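Local structure of ftsY (Mycoplasma mycoides, 1ZU5) at residues K24-Y29 with T69-I74; N59-K64 with K75-E80; Q246-S251 with K277-I282. The protein is an SRP receptor of the FtsY type, joining an SRP54-type helical bundle to a GTPase domain of the P-loop NTPase class. One frame throughout, in Å; residues are numbered along the deposited sequence.

Interaction 1 (K24-Y29 with T69-I74)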
ATOM      1  N   LYS A  24      11.305 -15.301  23.111  1.00 57.05           N
ATOM      2  CA  LYS A  24      11.221 -15.026  24.538  1.00 57.69           C
ATOM      3  C   LYS A  24      10.027 -15.773  25.178  1.00 57.72           C
ATOM      4  O   LYS A  24      10.084 -16.232  26.320  1.00 57.34           O
ATOM      5  CB  LYS A  24      11.164 -13.514  24.782  1.00 57.76           C
ATOM      6  CG  LYS A  24      11.155 -13.150  26.259  1.00 60.45           C
ATOM      7  CD  LYS A  24      10.626 -11.729  26.484  1.00 64.88           C
ATOM      8  CE  LYS A  24      10.240 -11.499  27.951  1.00 66.66           C
ATOM      9  NZ  LYS A  24      11.426 -11.555  28.876  1.00 67.98           N
ATOM     10  N   LEU A  25       8.952 -15.925  24.415  1.00 58.30           N
ATOM     11  CA  LEU A  25       7.752 -16.610  24.877  1.00 58.60           C
ATOM     12  C   LEU A  25       7.969 -18.127  25.037  1.00 59.51           C
ATOM     13  O   LEU A  25       7.293 -18.792  25.837  1.00 59.14           O
ATOM     14  CB  LEU A  25       6.637 -16.323  23.878  1.00 57.79           C
ATOM     15  CG  LEU A  25       5.180 -16.719  24.085  1.00 56.54           C
ATOM     16  CD1 LEU A  25       4.596 -15.901  25.219  1.00 55.42           C
ATOM     17  CD2 LEU A  25       4.428 -16.463  22.778  1.00 52.76           C
ATOM     18  N   SER A  26       8.910 -18.664  24.262  1.00 60.97           N
ATOM     19  CA  SER A  26       9.180 -20.110  24.227  1.00 62.68           C
ATOM     20  C   SER A  26       9.868 -20.622  25.494  1.00 63.90           C
ATOM     21  O   SER A  26       9.584 -21.745  25.920  1.00 64.16           O
ATOM     22  CB  SER A  26       9.980 -20.500  22.975  1.00 62.38           C
ATOM     23  OG  SER A  26      11.269 -19.916  22.981  1.00 63.02           O
ATOM     24  N   LYS A  27      10.745 -19.791  26.083  1.00 65.28           N
ATOM     25  CA  LYS A  27      11.476 -20.104  27.322  1.00 66.64           C
ATOM     26  C   LYS A  27      10.519 -20.404  28.481  1.00 67.33           C
ATOM     27  O   LYS A  27      10.715 -21.364  29.236  1.00 67.78           O
ATOM     28  CB  LYS A  27      12.393 -18.937  27.731  1.00 66.76           C
ATOM     29  CG  LYS A  27      13.139 -18.226  26.593  1.00 68.12           C
ATOM     30  CD  LYS A  27      14.214 -19.105  25.942  1.00 71.83           C
ATOM     31  CE  LYS A  27      15.458 -19.256  26.839  1.00 74.08           C
ATOM     32  NZ  LYS A  27      16.309 -18.026  26.842  1.00 75.31           N
ATOM     33  N   LYS A  28       9.483 -19.570  28.584  1.00 67.79           N
ATOM     34  CA  LYS A  28       8.505 -19.572  29.669  1.00 68.38           C
ATOM     35  C   LYS A  28       7.420 -20.663  29.476  1.00 68.08           C
ATOM     36  O   LYS A  28       6.728 -21.053  30.435  1.00 68.20           O
ATOM     37  CB  LYS A  28       7.872 -18.165  29.733  1.00 68.83           C
ATOM     38  CG  LYS A  28       6.950 -17.868  30.941  1.00 70.83           C
ATOM     39  CD  LYS A  28       7.641 -17.060  32.050  1.00 73.77           C
ATOM     40  CE  LYS A  28       8.634 -17.918  32.853  1.00 74.81           C
ATOM     41  NZ  LYS A  28       8.742 -17.441  34.287  1.00 75.43           N
ATOM     42  N   TYR A  29       7.299 -21.155  28.236  1.00 67.31           N
ATOM     43  CA  TYR A  29       6.218 -22.061  27.804  1.00 66.17           C
ATOM     44  C   TYR A  29       6.114 -23.404  28.547  1.00 66.17           C
ATOM     45  O   TYR A  29       7.119 -24.093  28.769  1.00 66.26           O
ATOM     46  CB  TYR A  29       6.295 -22.311  26.283  1.00 65.58           C
ATOM     47  CG  TYR A  29       5.085 -23.039  25.758  1.00 63.37           C
ATOM     48  CD1 TYR A  29       3.840 -22.413  25.736  1.00 61.16           C
ATOM     49  CD2 TYR A  29       5.167 -24.364  25.322  1.00 61.81           C
ATOM     50  CE1 TYR A  29       2.705 -23.073  25.269  1.00 60.25           C
ATOM     51  CE2 TYR A  29       4.026 -25.044  24.859  1.00 61.27           C
ATOM     52  CZ  TYR A  29       2.804 -24.381  24.834  1.00 60.96           C
ATOM     53  OH  TYR A  29       1.674 -25.015  24.382  1.00 60.36           O
ATOM     54  N   THR A  69      -0.642 -29.019  23.498  1.00 67.38           N
ATOM     55  CA  THR A  69       0.059 -28.893  22.227  1.00 66.08           C
ATOM     56  C   THR A  69       1.474 -28.433  22.569  1.00 65.31           C
ATOM     57  O   THR A  69       1.703 -27.877  23.645  1.00 65.03           O
ATOM     58  CB  THR A  69      -0.665 -27.916  21.270  1.00 65.84           C
ATOM     59  OG1 THR A  69      -2.081 -28.090  21.386  1.00 65.81           O
ATOM     60  CG2 THR A  69      -0.323 -28.223  19.832  1.00 66.63           C
ATOM     61  N   SER A  70       2.425 -28.720  21.683  1.00 64.55           N
ATOM     62  CA  SER A  70       3.822 -28.283  21.847  1.00 63.55           C
ATOM     63  C   SER A  70       3.951 -26.887  21.262  1.00 62.81           C
ATOM     64  O   SER A  70       3.064 -26.443  20.521  1.00 62.23           O
ATOM     65  CB  SER A  70       4.762 -29.237  21.098  1.00 63.24           C
ATOM     66  OG  SER A  70       4.306 -29.404  19.749  1.00 62.81           O
ATOM     67  N   PHE A  71       5.054 -26.210  21.570  1.00 62.29           N
ATOM     68  CA  PHE A  71       5.284 -24.862  21.066  1.00 61.87           C
ATOM     69  C   PHE A  71       5.456 -24.791  19.552  1.00 61.65           C
ATOM     70  O   PHE A  71       4.969 -23.862  18.914  1.00 61.68           O
ATOM     71  CB  PHE A  71       6.475 -24.213  21.749  1.00 61.60           C
ATOM     72  CG  PHE A  71       6.465 -22.713  21.664  1.00 61.90           C
ATOM     73  CD1 PHE A  71       5.474 -21.970  22.314  1.00 61.52           C
ATOM     74  CD2 PHE A  71       7.450 -22.035  20.949  1.00 61.53           C
ATOM     75  CE1 PHE A  71       5.466 -20.565  22.249  1.00 61.66           C
ATOM     76  CE2 PHE A  71       7.451 -20.625  20.879  1.00 61.47           C
ATOM     77  CZ  PHE A  71       6.458 -19.893  21.531  1.00 60.70           C
ATOM     78  N   GLU A  72       6.148 -25.768  18.981  1.00 61.24           N
ATOM     79  CA  GLU A  72       6.305 -25.841  17.540  1.00 61.14           C
ATOM     80  C   GLU A  72       4.932 -25.817  16.861  1.00 59.81           C
ATOM     81  O   GLU A  72       4.762 -25.231  15.786  1.00 60.26           O
ATOM     82  CB  GLU A  72       7.094 -27.104  17.161  1.00 61.87           C
ATOM     83  CG  GLU A  72       7.829 -27.037  15.804  1.00 65.34           C
ATOM     84  CD  GLU A  72       8.646 -28.315  15.539  1.00 70.68           C
ATOM     85  OE1 GLU A  72       8.029 -29.382  15.237  1.00 72.19           O
ATOM     86  OE2 GLU A  72       9.905 -28.248  15.636  1.00 71.91           O
ATOM     87  N   ASN A  73       3.946 -26.436  17.495  1.00 58.20           N
ATOM     88  CA  ASN A  73       2.617 -26.485  16.915  1.00 56.67           C
ATOM     89  C   ASN A  73       1.807 -25.242  17.224  1.00 54.89           C
ATOM     90  O   ASN A  73       0.878 -24.911  16.481  1.00 53.77           O
ATOM     91  CB  ASN A  73       1.872 -27.746  17.357  1.00 57.53           C
ATOM     92  CG  ASN A  73       2.430 -28.996  16.714  1.00 60.00           C
ATOM     93  OD1 ASN A  73       2.314 -29.192  15.494  1.00 63.15           O
ATOM     94  ND2 ASN A  73       3.062 -29.845  17.524  1.00 61.81           N
ATOM     95  N   ILE A  74       2.147 -24.576  18.327  1.00 52.87           N
ATOM     96  CA  ILE A  74       1.602 -23.259  18.616  1.00 52.12           C
ATOM     97  C   ILE A  74       1.910 -22.268  17.455  1.00 50.89           C
ATOM     98  O   ILE A  74       0.992 -21.634  16.911  1.00 50.92           O
ATOM     99  CB  ILE A  74       2.088 -22.743  20.001  1.00 52.46           C
ATOM    100  CG1 ILE A  74       1.432 -23.545  21.138  1.00 51.91           C
ATOM    101  CG2 ILE A  74       1.796 -21.254  20.168  1.00 53.22           C
ATOM    102  CD1 ILE A  74      -0.098 -23.575  21.082  1.00 51.94           C
TER

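Interaction 2 (N59-K64 with K75-E80)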
ATOM      1  N   ASN A  59      -7.773 -15.942  19.074  1.00 40.80           N
ATOM      2  CA  ASN A  59      -8.904 -16.838  19.187  1.00 41.42           C
ATOM      3  C   ASN A  59      -8.787 -17.945  18.175  1.00 42.72           C
ATOM      4  O   ASN A  59      -9.206 -19.064  18.469  1.00 42.79           O
ATOM      5  CB  ASN A  59     -10.232 -16.098  18.973  1.00 40.72           C
ATOM      6  CG  ASN A  59     -10.719 -15.362  20.228  1.00 40.91           C
ATOM      7  OD1 ASN A  59     -11.732 -14.655  20.163  1.00 41.41           O
ATOM      8  ND2 ASN A  59     -10.007 -15.523  21.376  1.00 39.24           N
ATOM      9  N   LEU A  60      -8.243 -17.641  16.986  1.00 43.48           N
ATOM     10  CA  LEU A  60      -7.971 -18.678  15.978  1.00 45.20           C
ATOM     11  C   LEU A  60      -6.898 -19.648  16.481  1.00 46.67           C
ATOM     12  O   LEU A  60      -7.032 -20.858  16.346  1.00 47.94           O
ATOM     13  CB  LEU A  60      -7.523 -18.093  14.633  1.00 44.73           C
ATOM     14  CG  LEU A  60      -8.519 -17.460  13.651  1.00 44.02           C
ATOM     15  CD1 LEU A  60      -7.745 -16.710  12.565  1.00 41.87           C
ATOM     16  CD2 LEU A  60      -9.552 -18.419  13.052  1.00 40.17           C
ATOM     17  N   VAL A  61      -5.839 -19.123  17.078  1.00 47.64           N
ATOM     18  CA  VAL A  61      -4.757 -19.970  17.518  1.00 48.13           C
ATOM     19  C   VAL A  61      -5.287 -20.921  18.571  1.00 49.94           C
ATOM     20  O   VAL A  61      -4.963 -22.115  18.567  1.00 50.48           O
ATOM     21  CB  VAL A  61      -3.577 -19.145  18.031  1.00 47.60           C
ATOM     22  CG1 VAL A  61      -2.605 -20.020  18.817  1.00 47.51           C
ATOM     23  CG2 VAL A  61      -2.868 -18.466  16.861  1.00 44.46           C
ATOM     24  N   ARG A  62      -6.137 -20.385  19.440  1.00 51.52           N
ATOM     25  CA  ARG A  62      -6.688 -21.115  20.579  1.00 52.89           C
ATOM     26  C   ARG A  62      -7.654 -22.231  20.129  1.00 53.49           C
ATOM     27  O   ARG A  62      -7.740 -23.305  20.765  1.00 54.04           O
ATOM     28  CB  ARG A  62      -7.321 -20.100  21.553  1.00 52.78           C
ATOM     29  CG  ARG A  62      -8.238 -20.645  22.598  1.00 54.86           C
ATOM     30  CD  ARG A  62      -8.079 -19.964  23.948  1.00 58.91           C
ATOM     31  NE  ARG A  62      -7.867 -18.510  23.879  1.00 60.91           N
ATOM     32  CZ  ARG A  62      -7.572 -17.751  24.941  1.00 61.85           C
ATOM     33  NH1 ARG A  62      -7.454 -18.292  26.154  1.00 60.90           N
ATOM     34  NH2 ARG A  62      -7.377 -16.449  24.791  1.00 62.35           N
ATOM     35  N   LYS A  63      -8.345 -21.982  19.020  1.00 54.13           N
ATOM     36  CA  LYS A  63      -9.268 -22.952  18.439  1.00 55.33           C
ATOM     37  C   LYS A  63      -8.571 -24.068  17.699  1.00 56.01           C
ATOM     38  O   LYS A  63      -9.155 -25.140  17.507  1.00 56.70           O
ATOM     39  CB  LYS A  63     -10.254 -22.276  17.487  1.00 55.19           C
ATOM     40  CG  LYS A  63     -11.466 -21.842  18.219  1.00 56.19           C
ATOM     41  CD  LYS A  63     -12.685 -21.926  17.369  1.00 58.63           C
ATOM     42  CE  LYS A  63     -13.866 -21.344  18.133  1.00 57.70           C
ATOM     43  NZ  LYS A  63     -14.689 -20.625  17.116  1.00 57.83           N
ATOM     44  N   LYS A  64      -7.352 -23.782  17.247  1.00 56.47           N
ATOM     45  CA  LYS A  64      -6.515 -24.703  16.501  1.00 57.07           C
ATOM     46  C   LYS A  64      -5.610 -25.488  17.468  1.00 57.86           C
ATOM     47  O   LYS A  64      -4.835 -26.356  17.041  1.00 58.36           O
ATOM     48  CB  LYS A  64      -5.624 -23.923  15.510  1.00 56.82           C
ATOM     49  CG  LYS A  64      -6.336 -23.189  14.347  1.00 56.89           C
ATOM     50  CD  LYS A  64      -5.289 -22.671  13.328  1.00 55.99           C
ATOM     51  CE  LYS A  64      -5.865 -21.671  12.310  1.00 56.49           C
ATOM     52  NZ  LYS A  64      -6.992 -22.219  11.511  1.00 58.89           N
ATOM     53  N   LYS A  75       3.187 -22.210  17.063  1.00 48.89           N
ATOM     54  CA  LYS A  75       3.690 -21.383  15.983  1.00 47.06           C
ATOM     55  C   LYS A  75       3.083 -21.638  14.617  1.00 46.98           C
ATOM     56  O   LYS A  75       2.909 -20.718  13.822  1.00 47.71           O
ATOM     57  CB  LYS A  75       5.194 -21.559  15.917  1.00 46.28           C
ATOM     58  CG  LYS A  75       5.849 -21.219  17.262  1.00 45.90           C
ATOM     59  CD  LYS A  75       7.342 -20.970  17.171  1.00 46.38           C
ATOM     60  CE  LYS A  75       8.138 -22.269  17.062  1.00 49.82           C
ATOM     61  NZ  LYS A  75       9.624 -22.006  17.241  1.00 52.69           N
ATOM     62  N   ASP A  76       2.772 -22.888  14.328  1.00 46.54           N
ATOM     63  CA  ASP A  76       2.253 -23.249  13.032  1.00 45.85           C
ATOM     64  C   ASP A  76       0.842 -22.748  13.023  1.00 44.53           C
ATOM     65  O   ASP A  76       0.343 -22.258  11.996  1.00 44.04           O
ATOM     66  CB  ASP A  76       2.223 -24.775  12.867  1.00 46.66           C
ATOM     67  CG  ASP A  76       3.610 -25.402  12.713  1.00 49.64           C
ATOM     68  OD1 ASP A  76       3.708 -26.613  12.981  1.00 53.40           O
ATOM     69  OD2 ASP A  76       4.597 -24.736  12.311  1.00 52.71           O
ATOM     70  N   ALA A  77       0.172 -22.909  14.162  1.00 43.13           N
ATOM     71  CA  ALA A  77      -1.206 -22.469  14.298  1.00 41.70           C
ATOM     72  C   ALA A  77      -1.204 -20.921  14.180  1.00 41.46           C
ATOM     73  O   ALA A  77      -2.061 -20.338  13.482  1.00 40.61           O
ATOM     74  CB  ALA A  77      -1.780 -22.943  15.635  1.00 40.84           C
ATOM     75  N   LEU A  78      -0.218 -20.283  14.838  1.00 40.81           N
ATOM     76  CA  LEU A  78      -0.004 -18.844  14.756  1.00 41.25           C
ATOM     77  C   LEU A  78       0.151 -18.401  13.296  1.00 41.69           C
ATOM     78  O   LEU A  78      -0.644 -17.575  12.801  1.00 41.79           O
ATOM     79  CB  LEU A  78       1.185 -18.398  15.617  1.00 40.79           C
ATOM     80  CG  LEU A  78       1.589 -16.911  15.575  1.00 41.29           C
ATOM     81  CD1 LEU A  78       0.413 -15.935  15.882  1.00 41.13           C
ATOM     82  CD2 LEU A  78       2.746 -16.665  16.526  1.00 40.02           C
ATOM     83  N   VAL A  79       1.131 -18.953  12.588  1.00 41.76           N
ATOM     84  CA  VAL A  79       1.270 -18.620  11.176  1.00 42.35           C
ATOM     85  C   VAL A  79      -0.015 -18.826  10.383  1.00 43.08           C
ATOM     86  O   VAL A  79      -0.373 -17.986   9.545  1.00 43.46           O
ATOM     87  CB  VAL A  79       2.403 -19.373  10.517  1.00 42.62           C
ATOM     88  CG1 VAL A  79       2.379 -19.130   9.015  1.00 42.28           C
ATOM     89  CG2 VAL A  79       3.745 -18.936  11.125  1.00 42.00           C
ATOM     90  N   GLU A  80      -0.728 -19.917  10.640  1.00 43.85           N
ATOM     91  CA  GLU A  80      -2.021 -20.160   9.936  1.00 44.31           C
ATOM     92  C   GLU A  80      -3.047 -19.057  10.248  1.00 43.04           C
ATOM     93  O   GLU A  80      -3.736 -18.533   9.353  1.00 43.13           O
ATOM     94  CB  GLU A  80      -2.593 -21.555  10.298  1.00 44.83           C
ATOM     95  CG  GLU A  80      -1.820 -22.730   9.650  1.00 48.93           C
ATOM     96  CD  GLU A  80      -1.853 -24.064  10.449  1.00 53.16           C
ATOM     97  OE1 GLU A  80      -2.815 -24.306  11.228  1.00 55.21           O
ATOM     98  OE2 GLU A  80      -0.901 -24.873  10.270  1.00 52.43           O
TER

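Interaction 3 (Q246-S251 with K277-I282)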
ATOM      1  N   GLN A 246      -5.367   7.486  10.189  1.00 32.35           N
ATOM      2  CA  GLN A 246      -5.475   8.634   9.312  1.00 33.21           C
ATOM      3  C   GLN A 246      -5.781   8.265   7.845  1.00 33.78           C
ATOM      4  O   GLN A 246      -6.514   8.952   7.127  1.00 33.24           O
ATOM      5  CB  GLN A 246      -4.174   9.421   9.383  1.00 32.73           C
ATOM      6  CG  GLN A 246      -4.151  10.583   8.491  1.00 34.83           C
ATOM      7  CD  GLN A 246      -2.799  11.193   8.432  1.00 38.65           C
ATOM      8  OE1 GLN A 246      -1.861  10.606   7.863  1.00 44.28           O
ATOM      9  NE2 GLN A 246      -2.666  12.394   9.015  1.00 34.40           N
ATOM     10  N   ALA A 247      -5.182   7.207   7.356  1.00 35.15           N
ATOM     11  CA  ALA A 247      -5.440   6.818   5.981  1.00 36.08           C
ATOM     12  C   ALA A 247      -6.944   6.487   5.754  1.00 37.52           C
ATOM     13  O   ALA A 247      -7.459   6.689   4.653  1.00 35.28           O
ATOM     14  CB  ALA A 247      -4.541   5.653   5.618  1.00 35.31           C
ATOM     15  N   GLU A 248      -7.623   5.995   6.803  1.00 40.54           N
ATOM     16  CA  GLU A 248      -9.045   5.617   6.766  1.00 43.84           C
ATOM     17  C   GLU A 248      -9.874   6.774   6.281  1.00 44.61           C
ATOM     18  O   GLU A 248     -10.800   6.581   5.505  1.00 45.65           O
ATOM     19  CB  GLU A 248      -9.590   5.324   8.164  1.00 44.38           C
ATOM     20  CG  GLU A 248      -9.515   3.945   8.716  1.00 48.09           C
ATOM     21  CD  GLU A 248      -9.790   3.992  10.241  1.00 54.49           C
ATOM     22  OE1 GLU A 248     -10.479   4.951  10.716  1.00 56.59           O
ATOM     23  OE2 GLU A 248      -9.303   3.094  10.973  1.00 56.40           O
ATOM     24  N   GLU A 249      -9.561   7.958   6.803  1.00 45.12           N
ATOM     25  CA  GLU A 249     -10.208   9.193   6.440  1.00 45.64           C
ATOM     26  C   GLU A 249     -10.137   9.423   4.940  1.00 45.48           C
ATOM     27  O   GLU A 249     -11.074   9.981   4.360  1.00 46.11           O
ATOM     28  CB  GLU A 249      -9.525  10.358   7.155  1.00 46.24           C
ATOM     29  CG  GLU A 249      -9.898  10.537   8.627  1.00 47.83           C
ATOM     30  CD  GLU A 249      -9.265  11.817   9.196  1.00 52.52           C
ATOM     31  OE1 GLU A 249      -9.562  12.941   8.693  1.00 49.59           O
ATOM     32  OE2 GLU A 249      -8.449  11.692  10.143  1.00 57.26           O
ATOM     33  N   PHE A 250      -9.023   9.024   4.315  1.00 44.41           N
ATOM     34  CA  PHE A 250      -8.912   9.084   2.845  1.00 43.55           C
ATOM     35  C   PHE A 250      -9.881   8.186   2.096  1.00 44.38           C
ATOM     36  O   PHE A 250     -10.506   8.651   1.182  1.00 43.33           O
ATOM     37  CB  PHE A 250      -7.497   8.776   2.365  1.00 43.37           C
ATOM     38  CG  PHE A 250      -6.801   9.944   1.838  1.00 40.81           C
ATOM     39  CD1 PHE A 250      -5.853  10.586   2.590  1.00 36.55           C
ATOM     40  CD2 PHE A 250      -7.144  10.448   0.596  1.00 40.85           C
ATOM     41  CE1 PHE A 250      -5.258  11.719   2.102  1.00 35.29           C
ATOM     42  CE2 PHE A 250      -6.536  11.580   0.106  1.00 39.29           C
ATOM     43  CZ  PHE A 250      -5.594  12.225   0.883  1.00 34.88           C
ATOM     44  N   SER A 251     -10.008   6.905   2.475  1.00 46.35           N
ATOM     45  CA  SER A 251     -10.834   5.947   1.682  1.00 48.64           C
ATOM     46  C   SER A 251     -12.310   6.261   1.811  1.00 49.16           C
ATOM     47  O   SER A 251     -13.146   5.923   0.938  1.00 50.18           O
ATOM     48  CB  SER A 251     -10.568   4.476   2.049  1.00 48.29           C
ATOM     49  OG  SER A 251     -10.471   4.313   3.451  1.00 51.69           O
ATOM     50  N   LYS A 277      -5.930  -4.106   6.632  1.00 30.16           N
ATOM     51  CA  LYS A 277      -7.018  -4.948   6.258  1.00 31.23           C
ATOM     52  C   LYS A 277      -8.196  -4.751   7.194  1.00 32.00           C
ATOM     53  O   LYS A 277      -9.349  -4.631   6.756  1.00 32.27           O
ATOM     54  CB  LYS A 277      -6.507  -6.386   6.354  1.00 32.25           C
ATOM     55  CG  LYS A 277      -7.560  -7.477   6.271  1.00 34.63           C
ATOM     56  CD  LYS A 277      -8.230  -7.492   4.910  1.00 40.12           C
ATOM     57  CE  LYS A 277      -9.442  -8.413   4.981  1.00 42.58           C
ATOM     58  NZ  LYS A 277     -10.079  -8.479   3.649  1.00 47.58           N
ATOM     59  N   GLU A 278      -7.916  -4.751   8.493  1.00 32.57           N
ATOM     60  CA  GLU A 278      -8.917  -4.459   9.488  1.00 32.98           C
ATOM     61  C   GLU A 278      -9.523  -3.064   9.330  1.00 33.50           C
ATOM     62  O   GLU A 278     -10.702  -2.940   9.334  1.00 34.65           O
ATOM     63  CB  GLU A 278      -8.315  -4.599  10.883  1.00 33.44           C
ATOM     64  CG  GLU A 278      -9.353  -4.534  12.011  1.00 36.10           C
ATOM     65  CD  GLU A 278     -10.504  -5.477  11.794  1.00 40.84           C
ATOM     66  OE1 GLU A 278     -10.256  -6.654  11.486  1.00 43.42           O
ATOM     67  OE2 GLU A 278     -11.668  -5.041  11.925  1.00 44.04           O
ATOM     68  N   LEU A 279      -8.734  -2.010   9.191  1.00 33.46           N
ATOM     69  CA  LEU A 279      -9.307  -0.691   9.406  1.00 34.29           C
ATOM     70  C   LEU A 279      -9.790  -0.106   8.121  1.00 34.28           C
ATOM     71  O   LEU A 279     -10.683   0.702   8.120  1.00 34.69           O
ATOM     72  CB  LEU A 279      -8.305   0.238  10.081  1.00 34.84           C
ATOM     73  CG  LEU A 279      -7.611  -0.254  11.362  1.00 35.64           C
ATOM     74  CD1 LEU A 279      -6.741   0.850  11.931  1.00 35.63           C
ATOM     75  CD2 LEU A 279      -8.671  -0.631  12.357  1.00 39.48           C
ATOM     76  N   LEU A 280      -9.212  -0.542   7.009  1.00 33.95           N
ATOM     77  CA  LEU A 280      -9.599  -0.015   5.708  1.00 33.01           C
ATOM     78  C   LEU A 280     -10.256  -1.048   4.806  1.00 32.85           C
ATOM     79  O   LEU A 280     -11.023  -0.706   3.942  1.00 32.94           O
ATOM     80  CB  LEU A 280      -8.390   0.604   4.992  1.00 32.41           C
ATOM     81  CG  LEU A 280      -7.686   1.824   5.597  1.00 32.47           C
ATOM     82  CD1 LEU A 280      -6.741   1.381   6.649  1.00 34.40           C
ATOM     83  CD2 LEU A 280      -6.876   2.452   4.543  1.00 35.27           C
ATOM     84  N   ASN A 281      -9.928  -2.316   4.979  1.00 33.89           N
ATOM     85  CA  ASN A 281     -10.436  -3.375   4.116  1.00 33.78           C
ATOM     86  C   ASN A 281     -10.215  -3.014   2.695  1.00 33.71           C
ATOM     87  O   ASN A 281     -11.134  -3.101   1.908  1.00 33.26           O
ATOM     88  CB  ASN A 281     -11.927  -3.620   4.350  1.00 33.77           C
ATOM     89  CG  ASN A 281     -12.401  -4.937   3.773  1.00 35.88           C
ATOM     90  OD1 ASN A 281     -11.613  -5.875   3.547  1.00 39.40           O
ATOM     91  ND2 ASN A 281     -13.704  -5.018   3.514  1.00 35.90           N
ATOM     92  N   ILE A 282      -8.997  -2.577   2.382  1.00 33.76           N
ATOM     93  CA  ILE A 282      -8.563  -2.275   1.020  1.00 34.60           C
ATOM     94  C   ILE A 282      -7.264  -3.068   0.830  1.00 35.06           C
ATOM     95  O   ILE A 282      -6.384  -3.051   1.716  1.00 34.90           O
ATOM     96  CB  ILE A 282      -8.297  -0.769   0.765  1.00 34.50           C
ATOM     97  CG1 ILE A 282      -9.603   0.001   0.812  1.00 36.23           C
ATOM     98  CG2 ILE A 282      -7.702  -0.539  -0.614  1.00 32.53           C
ATOM     99  CD1 ILE A 282      -9.413   1.451   1.226  1.00 39.75           C
TER

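Interaction 1 (K24-Y29 with T69-I74)
Ser-26 and Phe-71 are the residues whose CA atoms lie nearest across the two segments, 6.9 Å apart. One segment comes from the C-terminal part of helix 6-28 and runs on to Tyr-29; the other is the start of helix 71-87, with Ser-70 as its N-cap. At that spacing the aromatic side chains do the bridging. Phe-71, its CG anti to the backbone N (chi1 -159°), reaches across to helix 6-28 and lays one ring face under the backbone of Ser-26. The CA of Ser-26 stands 4.0 Å from the centroid of the Phe-71 ring, close to the ring normal, a CH-pi contact. Leu-25 meets the same ring at its edge, CD2 of Leu-25 lying 4.2 Å from CZ of Phe-71.

Tyr-29 comes in beside it. Its ring takes CD1 of Phe-71 over one face, and the two ring planes are inclined at 50°, an oblique pairing. Beyond the rings the phenol is fixed by one hydrogen bond, from OH of Tyr-29 to the backbone O of Thr-69 at 3.0 Å, the donor sitting well above the carbonyl plane. CG1 of Ile-74 packs against the same hydroxyl.

The contact joins two helices of the SRP54-type helical bundle at one end, where helix 34-46 covers the contact: Phe-36 meets the Tyr-29 ring edge-to-face and touches both Leu-25 and Ile-74.

Interaction 2 (N59-K64 with K75-E80)
Val-61 presses one methyl group directly against the backbone of helix 71-87, CG2 of Val-61 lying 3.6 Å from CA of Leu-78. That branch stands beside the backbone N of Val-61, while the other, CG1, is anti to it (chi1 165°) and faces CB of Ala-77 at 4.4 Å. With a residue as small as alanine at the interface, the helices come close: the CA atoms of Val-61 and Ala-77 are 5.4 Å apart. CB of Lys-64 touches CB of Ala-77 at 4.0 Å, and the rest of the lysine chain runs on along helix 71-87 toward Glu-80.

This is close helix-to-helix packing within the SRP54-type helical bundle, between helices 51-63 and 71-87, which follow one another in the chain. At its outer margin Lys-64 and Glu-80 meet mainly through the aliphatic part of the lysine, CD of Lys-64 being 3.6 Å from OE1 of Glu-80. The charged ends are farther apart, 4.7 Å from NZ of Lys-64 to OE1 of Glu-80, and the ammonium instead hydrogen-bonds to OE1 of Gln-84. On the buried side, Phe-37 and Leu-40 of helix 34-46 back Val-61, while Phe-18 and Ile-22 of helix 6-28 pack on Leu-78.

Interaction 3 (Q246-S251 with K277-I282)
Leu-280 has the largest share of its segment in this contact, facing Ala-247 and Glu-248 of helix 240-253. Its CG lies beside the backbone N (chi1 -63°), which carries the isobutyl group toward that helix, where CD2 of Leu-280 comes to 4.1 Å from CB of Ala-247. CG of Leu-280 packs alongside the aliphatic part of Glu-248, 4.2 Å from CG of Glu-248. A second, tight carbon contact lies one turn farther along helix 240-253, where the end of Ile-282 meets Ser-251, CD1 of Ile-282 being 3.3 Å from CB of Ser-251.

The polar groups at this interface touch carbon rather than one another, and no hydrogen bond crosses between the segments. The Glu-248 chain is extended beyond CG and crosses Leu-279 obliquely, bringing OE2 of Glu-248 within 3.2 Å of CB of Leu-279.

Hydrogen bonds instead fix each segment from within. OG of Ser-251 donates to the backbone O of Glu-248 at 3.1 Å, turning the hydroxyl back onto its own helix. On the other segment NZ of Lys-277 hydrogen-bonds to OD1 of Asn-281, whose positive phi takes the chain out of the helical course of 272-279.

The contact lies in the GTPase domain, of the P-loop NTPase class, and joins helix 240-253 to the C-terminal part of helix 272-279 and the turn leading into strand 284-288. Both elements pack on one side of the domain's central, mainly parallel sheet, where Leu-233 of strand 230-236 touches both Ala-247 and Leu-280.

Overall arrangement
Interactions 1 and 2 share helix 71-87 within the helical bundle, their centres 12 Å apart, with segments 69-74 and 75-80 adjoining in sequence. Interaction 2 is the more buried, relying on small and branched aliphatic residues at close backbone spacing, with charged chains at its margin. Interaction 1, partly buried at a helix end, spans a wider gap with aromatic rings and has the only hydrogen bond that crosses any of the three. Interaction 3 belongs to the GTPase domain, about 10 Å from interaction 2 between nearest atoms; also partly buried, it packs elements that flank a sheet, pairing aliphatic side chains with the carbons of Glu-248 and Ser-251, and no hydrogen bond crosses it.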